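Amidohydrolase (Thermotoga maritima, PDB 3OOQ) is probably a TIM-barrel hydrolase that cleaves amide bonds, perhaps acting as an allantoinase, though its substrate is not firmly established. Local coordinates at residues F[272-277]-F[289-294]; F[303-308]-F[313-318]; F[5-10]-F[377-382]. All coordinates share one frame; numbering follows the deposited sequence.

Contact 1: F[272-277]-F[289-294]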
loop_
_atom_site.group_PDB
_atom_site.type_symbol
_atom_site.label_atom_id
_atom_site.label_comp_id
_atom_site.label_asym_id
_atom_site.label_seq_id
_atom_site.Cartn_x
_atom_site.Cartn_y
_atom_site.Cartn_z
ATOM N N GLY F 272 -37.823 -8.473 -10.325
ATOM C CA GLY F 272 -36.748 -9.276 -10.884
ATOM C C GLY F 272 -35.402 -8.604 -10.655
ATOM O O GLY F 272 -35.350 -7.433 -10.270
ATOM N N PRO F 273 -34.305 -9.356 -10.840
ATOM C CA PRO F 273 -34.340 -10.775 -11.229
ATOM C C PRO F 273 -34.909 -11.656 -10.097
ATOM O O PRO F 273 -34.667 -11.377 -8.928
ATOM C CB PRO F 273 -32.864 -11.098 -11.469
ATOM C CG PRO F 273 -32.124 -10.195 -10.433
ATOM C CD PRO F 273 -32.963 -8.926 -10.383
ATOM N N LEU F 274 -35.642 -12.706 -10.455
ATOM C CA LEU F 274 -36.284 -13.606 -9.484
ATOM C C LEU F 274 -35.820 -15.071 -9.564
ATOM O O LEU F 274 -35.719 -15.760 -8.545
ATOM C CB LEU F 274 -37.812 -13.543 -9.632
ATOM C CG LEU F 274 -38.534 -12.285 -9.168
ATOM C CD1 LEU F 274 -39.973 -12.299 -9.698
ATOM C CD2 LEU F 274 -38.500 -12.133 -7.630
ATOM N N LEU F 275 -35.561 -15.540 -10.780
ATOM C CA LEU F 275 -34.968 -16.849 -11.002
ATOM C C LEU F 275 -33.450 -16.782 -10.777
ATOM O O LEU F 275 -32.673 -16.926 -11.715
ATOM C CB LEU F 275 -35.263 -17.317 -12.433
ATOM C CG LEU F 275 -34.948 -18.774 -12.802
ATOM C CD1 LEU F 275 -36.090 -19.692 -12.446
ATOM C CD2 LEU F 275 -34.628 -18.897 -14.275
ATOM N N THR F 276 -33.040 -16.581 -9.526
ATOM C CA THR F 276 -31.650 -16.275 -9.199
ATOM C C THR F 276 -31.366 -16.503 -7.709
ATOM O O THR F 276 -32.282 -16.505 -6.886
ATOM C CB THR F 276 -31.297 -14.818 -9.590
ATOM O OG1 THR F 276 -29.879 -14.675 -9.678
ATOM C CG2 THR F 276 -31.866 -13.785 -8.560
ATOM N N PHE F 277 -30.093 -16.688 -7.371
ATOM C CA PHE F 277 -29.663 -16.904 -5.988
ATOM C C PHE F 277 -29.708 -15.613 -5.167
ATOM O O PHE F 277 -29.362 -14.539 -5.660
ATOM C CB PHE F 277 -28.235 -17.443 -5.987
ATOM C CG PHE F 277 -27.730 -17.869 -4.636
ATOM C CD1 PHE F 277 -28.222 -19.019 -4.016
ATOM C CD2 PHE F 277 -26.692 -17.153 -4.012
ATOM C CE1 PHE F 277 -27.725 -19.437 -2.788
ATOM C CE2 PHE F 277 -26.184 -17.557 -2.770
ATOM C CZ PHE F 277 -26.693 -18.703 -2.160
ATOM N N GLU F 289 -43.242 -15.447 -5.553
ATOM C CA GLU F 289 -44.613 -15.128 -5.161
ATOM C C GLU F 289 -44.952 -13.647 -5.227
ATOM O O GLU F 289 -46.130 -13.273 -5.208
ATOM C CB GLU F 289 -44.867 -15.618 -3.746
ATOM C CG GLU F 289 -44.871 -17.127 -3.614
ATOM C CD GLU F 289 -45.450 -17.570 -2.294
ATOM O OE1 GLU F 289 -45.286 -16.844 -1.292
ATOM O OE2 GLU F 289 -46.078 -18.640 -2.260
ATOM N N THR F 290 -43.923 -12.809 -5.294
ATOM C CA THR F 290 -44.100 -11.368 -5.363
ATOM C C THR F 290 -44.921 -10.937 -6.598
ATOM O O THR F 290 -45.702 -9.985 -6.535
ATOM C CB THR F 290 -42.725 -10.622 -5.276
ATOM O OG1 THR F 290 -42.934 -9.294 -4.799
ATOM C CG2 THR F 290 -42.029 -10.548 -6.627
ATOM N N ILE F 291 -44.759 -11.650 -7.710
ATOM C CA ILE F 291 -45.522 -11.339 -8.908
ATOM C C ILE F 291 -47.030 -11.366 -8.568
ATOM O O ILE F 291 -47.719 -10.350 -8.677
ATOM C CB ILE F 291 -45.160 -12.277 -10.080
ATOM C CG1 ILE F 291 -43.736 -11.959 -10.598
ATOM C CG2 ILE F 291 -46.210 -12.177 -11.210
ATOM C CD1 ILE F 291 -43.156 -13.010 -11.526
ATOM N N ALA F 292 -47.496 -12.515 -8.098
ATOM C CA ALA F 292 -48.883 -12.702 -7.673
ATOM C C ALA F 292 -49.302 -11.643 -6.667
ATOM O O ALA F 292 -50.363 -11.019 -6.817
ATOM C CB ALA F 292 -49.053 -14.092 -7.064
ATOM N N LYS F 293 -48.462 -11.431 -5.648
ATOM C CA LYS F 293 -48.827 -10.575 -4.545
ATOM C C LYS F 293 -49.036 -9.141 -5.013
ATOM O O LYS F 293 -50.029 -8.503 -4.649
ATOM C CB LYS F 293 -47.796 -10.645 -3.420
ATOM C CG LYS F 293 -47.742 -12.006 -2.756
ATOM C CD LYS F 293 -46.616 -12.119 -1.743
ATOM C CE LYS F 293 -46.819 -13.364 -0.888
ATOM N NZ LYS F 293 -46.660 -13.032 0.537
ATOM N N LEU F 294 -48.124 -8.646 -5.833
ATOM C CA LEU F 294 -48.213 -7.271 -6.295
ATOM C C LEU F 294 -49.383 -7.117 -7.253
ATOM O O LEU F 294 -50.164 -6.182 -7.114
ATOM C CB LEU F 294 -46.889 -6.805 -6.903
ATOM C CG LEU F 294 -45.745 -6.723 -5.875
ATOM C CD1 LEU F 294 -44.443 -6.256 -6.497
ATOM C CD2 LEU F 294 -46.130 -5.805 -4.715
#
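L274 turns its CG away from its own carbonyl carbon and keeps it beside the backbone N (chi1 -71°), which sends the isobutyl fork out of the loop 272-277 toward helix 290-297. On the helix, T290 swings OG1 opposite its backbone N (chi1 -156°), and this sets the methyl CG2, rather than the hydroxyl, in front of the leucine. The two branches of L274 then divide the work. L274 CD2 meets T290 CG2 at 4.0 Å, while L274 CD1 comes to 3.7 Å from I291 CD1 and lies 3.9 Å from I291 CG1. Although the CB of I291 does not face the loop, its extended CG1-CD1 arm brings CD1 nearer the loop than the direction of its CB suggests, and the two side chains cross obliquely. No hydrogen bond links the segments, so the joint is purely apolar, and all three touching residues are buried. A forked leucine suits the site because it can serve two successive helix residues at once; the same side chain also packs on L303. The loop that presents L274 is shaped by the cis peptide before P273 and by an inverse gamma turn centred on L275, which in turn packs on F314 of the second subunit. Strands 269-271 and 301-303 run parallel, with helix 290-297 between them in sequence and L294 resting on I301, so L274 pins the loop that leaves one strand to the helix of a beta-alpha-beta crossover, the building unit of a TIM barrel.

Contact 2: F[303-308]-F[313-318]; sequences LMCDHP and EFATVQ
Q318 stretches its side chain from helix 315-321 across the forked end of L303, its NE2 lying 3.7 Å from L303 CD1. This is a strand-loop-helix unit of the amidohydrolase TIM barrel: strand 301-303 ends at L303, the chain turns through 304-314, and F314 occupies the N-cap position of the helix. With CG anti to the backbone N (chi1 179°) and the chain extended beyond it, Q318 spans the gap to the loop, where its NE2 donates to the backbone O of M304 at 2.9 Å. The other end of the amide is used as well, since OE1 accepts from the backbone N of both L274 and L275. Three hydrogen bonds therefore fix the rotation of the carboxamide, and a buried glutamine suits the place because it can give to one loop and receive from another. L303 supplies the apolar wall against which the group lies.

Nearer the start of the helix, C305 aims its thiol at the backbone of A315, with C305 SG 3.5 Å from A315 CA and 3.8 Å from A315 CB. A small alanine suits the place, since a larger side chain would probably crowd the sulfur. M304, present as selenomethionine, turns its CB away from the helix and packs on D61, H63 and H251. D306 also packs on H63, H65 and H251, a cluster consistent with the active-site end of the barrel in this family. At the subunit interface, T316 OG1 is hydrogen-bonded to R324 of the second subunit, whose F277 also meets the ring of H307.

The bond from Q318 NE2 to M304 O is fairly straight (N-H...O 157°), but the donor sits above the carbonyl plane, 47° out of it, with the acceptor slightly tilted from the amide plane.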
loop_
_atom_site.group_PDB
_atom_site.type_symbol
_atom_site.label_atom_id
_atom_site.label_comp_id
_atom_site.label_asym_id
_atom_site.label_seq_id
_atom_site.Cartn_x
_atom_site.Cartn_y
_atom_site.Cartn_z
ATOM N N LEU F 303 -41.571 -7.378 -15.454
ATOM C CA LEU F 303 -40.568 -8.359 -15.078
ATOM C C LEU F 303 -39.271 -8.178 -15.874
ATOM O O LEU F 303 -39.292 -8.198 -17.114
ATOM C CB LEU F 303 -41.118 -9.775 -15.253
ATOM C CG LEU F 303 -40.203 -10.963 -14.926
ATOM C CD1 LEU F 303 -39.736 -10.961 -13.458
ATOM C CD2 LEU F 303 -40.905 -12.273 -15.270
HETATM N N MSE F 304 -38.152 -8.038 -15.150
HETATM C CA MSE F 304 -36.815 -7.948 -15.750
HETATM C C MSE F 304 -35.998 -9.216 -15.523
HETATM O O MSE F 304 -36.216 -9.939 -14.552
HETATM C CB MSE F 304 -36.028 -6.751 -15.180
HETATM C CG MSE F 304 -35.562 -6.933 -13.729
HETATM SE SE MSE F 304 -34.176 -5.661 -13.237
HETATM C CE MSE F 304 -35.324 -4.346 -12.321
ATOM N N CYS F 305 -35.037 -9.449 -16.417
ATOM C CA CYS F 305 -33.980 -10.427 -16.190
ATOM C C CYS F 305 -32.814 -9.804 -15.430
ATOM O O CYS F 305 -31.960 -10.525 -14.895
ATOM C CB CYS F 305 -33.470 -10.958 -17.535
ATOM S SG CYS F 305 -34.633 -12.087 -18.319
ATOM N N ASP F 306 -32.780 -8.471 -15.391
ATOM C CA ASP F 306 -31.583 -7.719 -14.962
ATOM C C ASP F 306 -30.334 -8.256 -15.670
ATOM O O ASP F 306 -29.257 -8.390 -15.060
ATOM C CB ASP F 306 -31.395 -7.802 -13.447
ATOM C CG ASP F 306 -30.446 -6.731 -12.905
ATOM O OD1 ASP F 306 -30.176 -5.733 -13.600
ATOM O OD2 ASP F 306 -29.985 -6.896 -11.764
ATOM N N HIS F 307 -30.471 -8.553 -16.959
ATOM C CA HIS F 307 -29.365 -9.128 -17.734
ATOM C C HIS F 307 -28.084 -8.328 -17.466
ATOM O O HIS F 307 -28.116 -7.110 -17.587
ATOM C CB HIS F 307 -29.723 -9.119 -19.223
ATOM C CG HIS F 307 -28.642 -9.648 -20.113
ATOM N ND1 HIS F 307 -28.706 -10.897 -20.695
ATOM C CD2 HIS F 307 -27.485 -9.088 -20.537
ATOM C CE1 HIS F 307 -27.631 -11.083 -21.444
ATOM N NE2 HIS F 307 -26.877 -9.999 -21.367
ATOM N N PRO F 308 -26.941 -8.999 -17.146
ATOM C CA PRO F 308 -26.595 -10.425 -17.214
ATOM C C PRO F 308 -26.917 -11.348 -16.023
ATOM O O PRO F 308 -26.584 -12.531 -16.080
ATOM C CB PRO F 308 -25.078 -10.390 -17.432
ATOM C CG PRO F 308 -24.644 -9.197 -16.626
ATOM C CD PRO F 308 -25.729 -8.176 -16.931
ATOM N N GLU F 313 -32.018 -13.929 -23.076
ATOM C CA GLU F 313 -32.516 -15.038 -23.888
ATOM C C GLU F 313 -33.487 -15.906 -23.112
ATOM O O GLU F 313 -34.315 -16.608 -23.722
ATOM C CB GLU F 313 -31.371 -15.902 -24.441
ATOM C CG GLU F 313 -30.475 -16.562 -23.391
ATOM C CD GLU F 313 -29.242 -17.224 -24.003
ATOM O OE1 GLU F 313 -29.397 -17.868 -25.082
ATOM O OE2 GLU F 313 -28.129 -17.099 -23.402
ATOM N N PHE F 314 -33.396 -15.856 -21.782
ATOM C CA PHE F 314 -34.207 -16.721 -20.928
ATOM C C PHE F 314 -35.379 -16.017 -20.223
ATOM O O PHE F 314 -35.943 -16.546 -19.262
ATOM C CB PHE F 314 -33.324 -17.460 -19.918
ATOM C CG PHE F 314 -32.290 -18.376 -20.556
ATOM C CD1 PHE F 314 -32.651 -19.272 -21.562
ATOM C CD2 PHE F 314 -30.958 -18.348 -20.128
ATOM C CE1 PHE F 314 -31.694 -20.125 -22.150
ATOM C CE2 PHE F 314 -29.985 -19.191 -20.707
ATOM C CZ PHE F 314 -30.352 -20.080 -21.717
ATOM N N ALA F 315 -35.752 -14.833 -20.719
ATOM C CA ALA F 315 -36.890 -14.097 -20.175
ATOM C C ALA F 315 -38.153 -14.972 -20.043
ATOM O O ALA F 315 -38.858 -14.901 -19.017
ATOM C CB ALA F 315 -37.175 -12.861 -21.013
ATOM N N THR F 316 -38.441 -15.785 -21.067
ATOM C CA THR F 316 -39.639 -16.647 -21.030
ATOM C C THR F 316 -39.509 -17.771 -20.029
ATOM O O THR F 316 -40.521 -18.285 -19.535
ATOM C CB THR F 316 -40.032 -17.240 -22.412
ATOM O OG1 THR F 316 -38.973 -18.071 -22.914
ATOM C CG2 THR F 316 -40.320 -16.117 -23.400
ATOM N N VAL F 317 -38.267 -18.173 -19.758
ATOM C CA VAL F 317 -37.990 -19.229 -18.797
ATOM C C VAL F 317 -38.300 -18.727 -17.384
ATOM O O VAL F 317 -38.963 -19.426 -16.599
ATOM C CB VAL F 317 -36.520 -19.748 -18.874
ATOM C CG1 VAL F 317 -36.297 -20.885 -17.885
ATOM C CG2 VAL F 317 -36.175 -20.226 -20.276
ATOM N N GLN F 318 -37.835 -17.517 -17.075
ATOM C CA GLN F 318 -38.126 -16.893 -15.791
ATOM C C GLN F 318 -39.637 -16.656 -15.609
ATOM O O GLN F 318 -40.197 -17.003 -14.571
ATOM C CB GLN F 318 -37.383 -15.566 -15.634
ATOM C CG GLN F 318 -37.711 -14.918 -14.286
ATOM C CD GLN F 318 -36.955 -13.645 -14.007
ATOM O OE1 GLN F 318 -36.474 -13.458 -12.891
ATOM N NE2 GLN F 318 -36.866 -12.744 -14.994
#

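Contact 3: F[5-10]-F[377-382]; sequences VKILFK and RVYIDG
F9 and Y379 reach for each other from opposite directions and meet as a T-shaped pair, the edge of F9 set against a face of Y379. The planes stand at 76° with centroids 5.0 Å apart, and F9 CZ comes to 3.5 Å from Y379 CE1, over the rim of the tyrosine rather than its centre. F9 has CG beside its backbone N (chi1 -65°), which carries the ring out from strand 7-10 toward strand 375-380. I7, two residues earlier, projects to the same side: its CG2 lies over a face of the F9 ring, while its CD1 approaches Y379 CE2 obliquely at 3.9 Å and G382 O at 3.8 Å. G382 has a positive phi, which a glycine adopts readily.

Along strand 375-380 itself, R377 NH1 donates to Y379 OH two residues on, at 2.8 Å, the oxygen lying in the guanidinium plane. A leucine in place of Y379 would probably leave the edge of F9 without an aromatic face and R377 NH1 without its acceptor.

The contact joins two sheets, with V48 backing I7 and F9, consistent with the small beta-sandwich that amidohydrolases build from both ends of the chain. Its chemistry implies a joint held by aromatic and aliphatic packing, with the hydroxyl engaged by R377 at the ring's end while the pi face receives the C-H edge of F9.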
loop_
_atom_site.group_PDB
_atom_site.type_symbol
_atom_site.label_atom_id
_atom_site.label_comp_id
_atom_site.label_asym_id
_atom_site.label_seq_id
_atom_site.Cartn_x
_atom_site.Cartn_y
_atom_site.Cartn_z
ATOM N N VAL F 5 -44.935 -3.304 -50.328
ATOM C CA VAL F 5 -44.241 -4.351 -49.521
ATOM C C VAL F 5 -44.885 -4.496 -48.123
ATOM O O VAL F 5 -44.215 -4.438 -47.076
ATOM C CB VAL F 5 -42.690 -4.122 -49.472
ATOM C CG1 VAL F 5 -42.325 -2.819 -48.719
ATOM C CG2 VAL F 5 -41.957 -5.353 -48.894
ATOM N N LYS F 6 -46.204 -4.671 -48.122
ATOM C CA LYS F 6 -46.917 -5.081 -46.917
ATOM C C LYS F 6 -46.622 -6.557 -46.662
ATOM O O LYS F 6 -46.270 -7.294 -47.591
ATOM C CB LYS F 6 -48.425 -4.858 -47.076
ATOM C CG LYS F 6 -48.814 -3.417 -47.350
ATOM C CD LYS F 6 -50.203 -3.325 -47.924
ATOM C CE LYS F 6 -51.236 -2.914 -46.903
ATOM N NZ LYS F 6 -51.675 -1.494 -47.091
ATOM N N ILE F 7 -46.737 -6.980 -45.406
ATOM C CA ILE F 7 -46.672 -8.393 -45.063
ATOM C C ILE F 7 -47.978 -8.797 -44.396
ATOM O O ILE F 7 -48.465 -8.121 -43.488
ATOM C CB ILE F 7 -45.503 -8.719 -44.118
ATOM C CG1 ILE F 7 -44.150 -8.430 -44.784
ATOM C CG2 ILE F 7 -45.572 -10.163 -43.663
ATOM C CD1 ILE F 7 -42.974 -8.495 -43.815
ATOM N N LEU F 8 -48.534 -9.912 -44.842
ATOM C CA LEU F 8 -49.769 -10.416 -44.286
ATOM C C LEU F 8 -49.506 -11.775 -43.651
ATOM O O LEU F 8 -49.263 -12.765 -44.346
ATOM C CB LEU F 8 -50.837 -10.504 -45.383
ATOM C CG LEU F 8 -52.223 -11.033 -45.027
ATOM C CD1 LEU F 8 -52.808 -10.291 -43.810
ATOM C CD2 LEU F 8 -53.164 -10.971 -46.245
ATOM N N PHE F 9 -49.536 -11.816 -42.326
ATOM C CA PHE F 9 -49.324 -13.065 -41.604
ATOM C C PHE F 9 -50.649 -13.782 -41.486
ATOM O O PHE F 9 -51.606 -13.223 -40.957
ATOM C CB PHE F 9 -48.732 -12.805 -40.214
ATOM C CG PHE F 9 -47.352 -12.203 -40.240
ATOM C CD1 PHE F 9 -46.228 -13.010 -40.431
ATOM C CD2 PHE F 9 -47.172 -10.830 -40.063
ATOM C CE1 PHE F 9 -44.937 -12.454 -40.459
ATOM C CE2 PHE F 9 -45.888 -10.265 -40.069
ATOM C CZ PHE F 9 -44.766 -11.087 -40.264
ATOM N N LYS F 10 -50.713 -15.015 -41.972
ATOM C CA LYS F 10 -51.997 -15.732 -42.039
ATOM C C LYS F 10 -52.103 -16.936 -41.098
ATOM O O LYS F 10 -51.208 -17.777 -41.046
ATOM C CB LYS F 10 -52.309 -16.167 -43.493
ATOM C CG LYS F 10 -52.408 -14.988 -44.470
ATOM C CD LYS F 10 -53.800 -14.750 -45.086
ATOM C CE LYS F 10 -54.988 -15.339 -44.312
ATOM N NZ LYS F 10 -56.253 -14.620 -44.683
ATOM N N ARG F 377 -38.849 -16.788 -36.151
ATOM C CA ARG F 377 -38.562 -15.523 -36.834
ATOM C C ARG F 377 -38.860 -14.361 -35.932
ATOM O O ARG F 377 -39.741 -14.462 -35.085
ATOM C CB ARG F 377 -39.438 -15.346 -38.080
ATOM C CG ARG F 377 -39.076 -16.216 -39.257
ATOM C CD ARG F 377 -39.830 -15.736 -40.461
ATOM N NE ARG F 377 -39.825 -16.700 -41.561
ATOM C CZ ARG F 377 -40.436 -16.496 -42.721
ATOM N NH1 ARG F 377 -41.102 -15.368 -42.931
ATOM N NH2 ARG F 377 -40.380 -17.424 -43.672
ATOM N N VAL F 378 -38.161 -13.249 -36.150
ATOM C CA VAL F 378 -38.417 -12.007 -35.415
ATOM C C VAL F 378 -38.385 -10.856 -36.402
ATOM O O VAL F 378 -37.463 -10.761 -37.224
ATOM C CB VAL F 378 -37.367 -11.730 -34.294
ATOM C CG1 VAL F 378 -37.719 -10.427 -33.506
ATOM C CG2 VAL F 378 -37.267 -12.913 -33.336
ATOM N N TYR F 379 -39.406 -10.005 -36.320
ATOM C CA TYR F 379 -39.474 -8.781 -37.086
ATOM C C TYR F 379 -39.434 -7.651 -36.086
ATOM O O TYR F 379 -39.974 -7.780 -34.986
ATOM C CB TYR F 379 -40.787 -8.706 -37.876
ATOM C CG TYR F 379 -40.948 -9.798 -38.927
ATOM C CD1 TYR F 379 -41.368 -11.085 -38.570
ATOM C CD2 TYR F 379 -40.693 -9.541 -40.275
ATOM C CE1 TYR F 379 -41.521 -12.091 -39.525
ATOM C CE2 TYR F 379 -40.847 -10.549 -41.251
ATOM C CZ TYR F 379 -41.266 -11.812 -40.858
ATOM O OH TYR F 379 -41.432 -12.803 -41.786
ATOM N N ILE F 380 -38.771 -6.565 -36.463
ATOM C CA ILE F 380 -38.743 -5.328 -35.682
ATOM C C ILE F 380 -39.017 -4.217 -36.689
ATOM O O ILE F 380 -38.373 -4.167 -37.736
ATOM C CB ILE F 380 -37.368 -5.117 -34.988
ATOM C CG1 ILE F 380 -37.188 -6.151 -33.862
ATOM C CG2 ILE F 380 -37.240 -3.681 -34.447
ATOM C CD1 ILE F 380 -35.868 -6.063 -33.086
ATOM N N ASP F 381 -39.987 -3.354 -36.405
ATOM C CA ASP F 381 -40.447 -2.367 -37.406
ATOM C C ASP F 381 -40.755 -3.035 -38.758
ATOM O O ASP F 381 -40.464 -2.483 -39.825
ATOM C CB ASP F 381 -39.406 -1.252 -37.593
ATOM C CG ASP F 381 -39.098 -0.524 -36.308
ATOM O OD1 ASP F 381 -40.008 -0.341 -35.461
ATOM O OD2 ASP F 381 -37.941 -0.112 -36.143
ATOM N N GLY F 382 -41.336 -4.228 -38.692
ATOM C CA GLY F 382 -41.785 -4.950 -39.872
ATOM C C GLY F 382 -40.669 -5.512 -40.739
ATOM O O GLY F 382 -40.918 -5.929 -41.865
#

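Contacts 1 and 2 are wholly buried and neighbours in the barrel, their centres about 12 Å apart, whereas contact 3 is partly buried and farther out, about 24 Å between its centre and that of the chain. The first two hold adjoining strand-to-helix connections together and also touch the second subunit; the loop 272-277 is tied to helix 315-321 through Q318, so they share one network. Contact 3 instead brings together segments near the two ends of the chain, touches no other subunit, and lies about 20 and 11 Å (nearest atoms) from contacts 1 and 2. Contact 1 is aliphatic, contact 2 adds a buried amide, and contact 3 relies on aromatic rings.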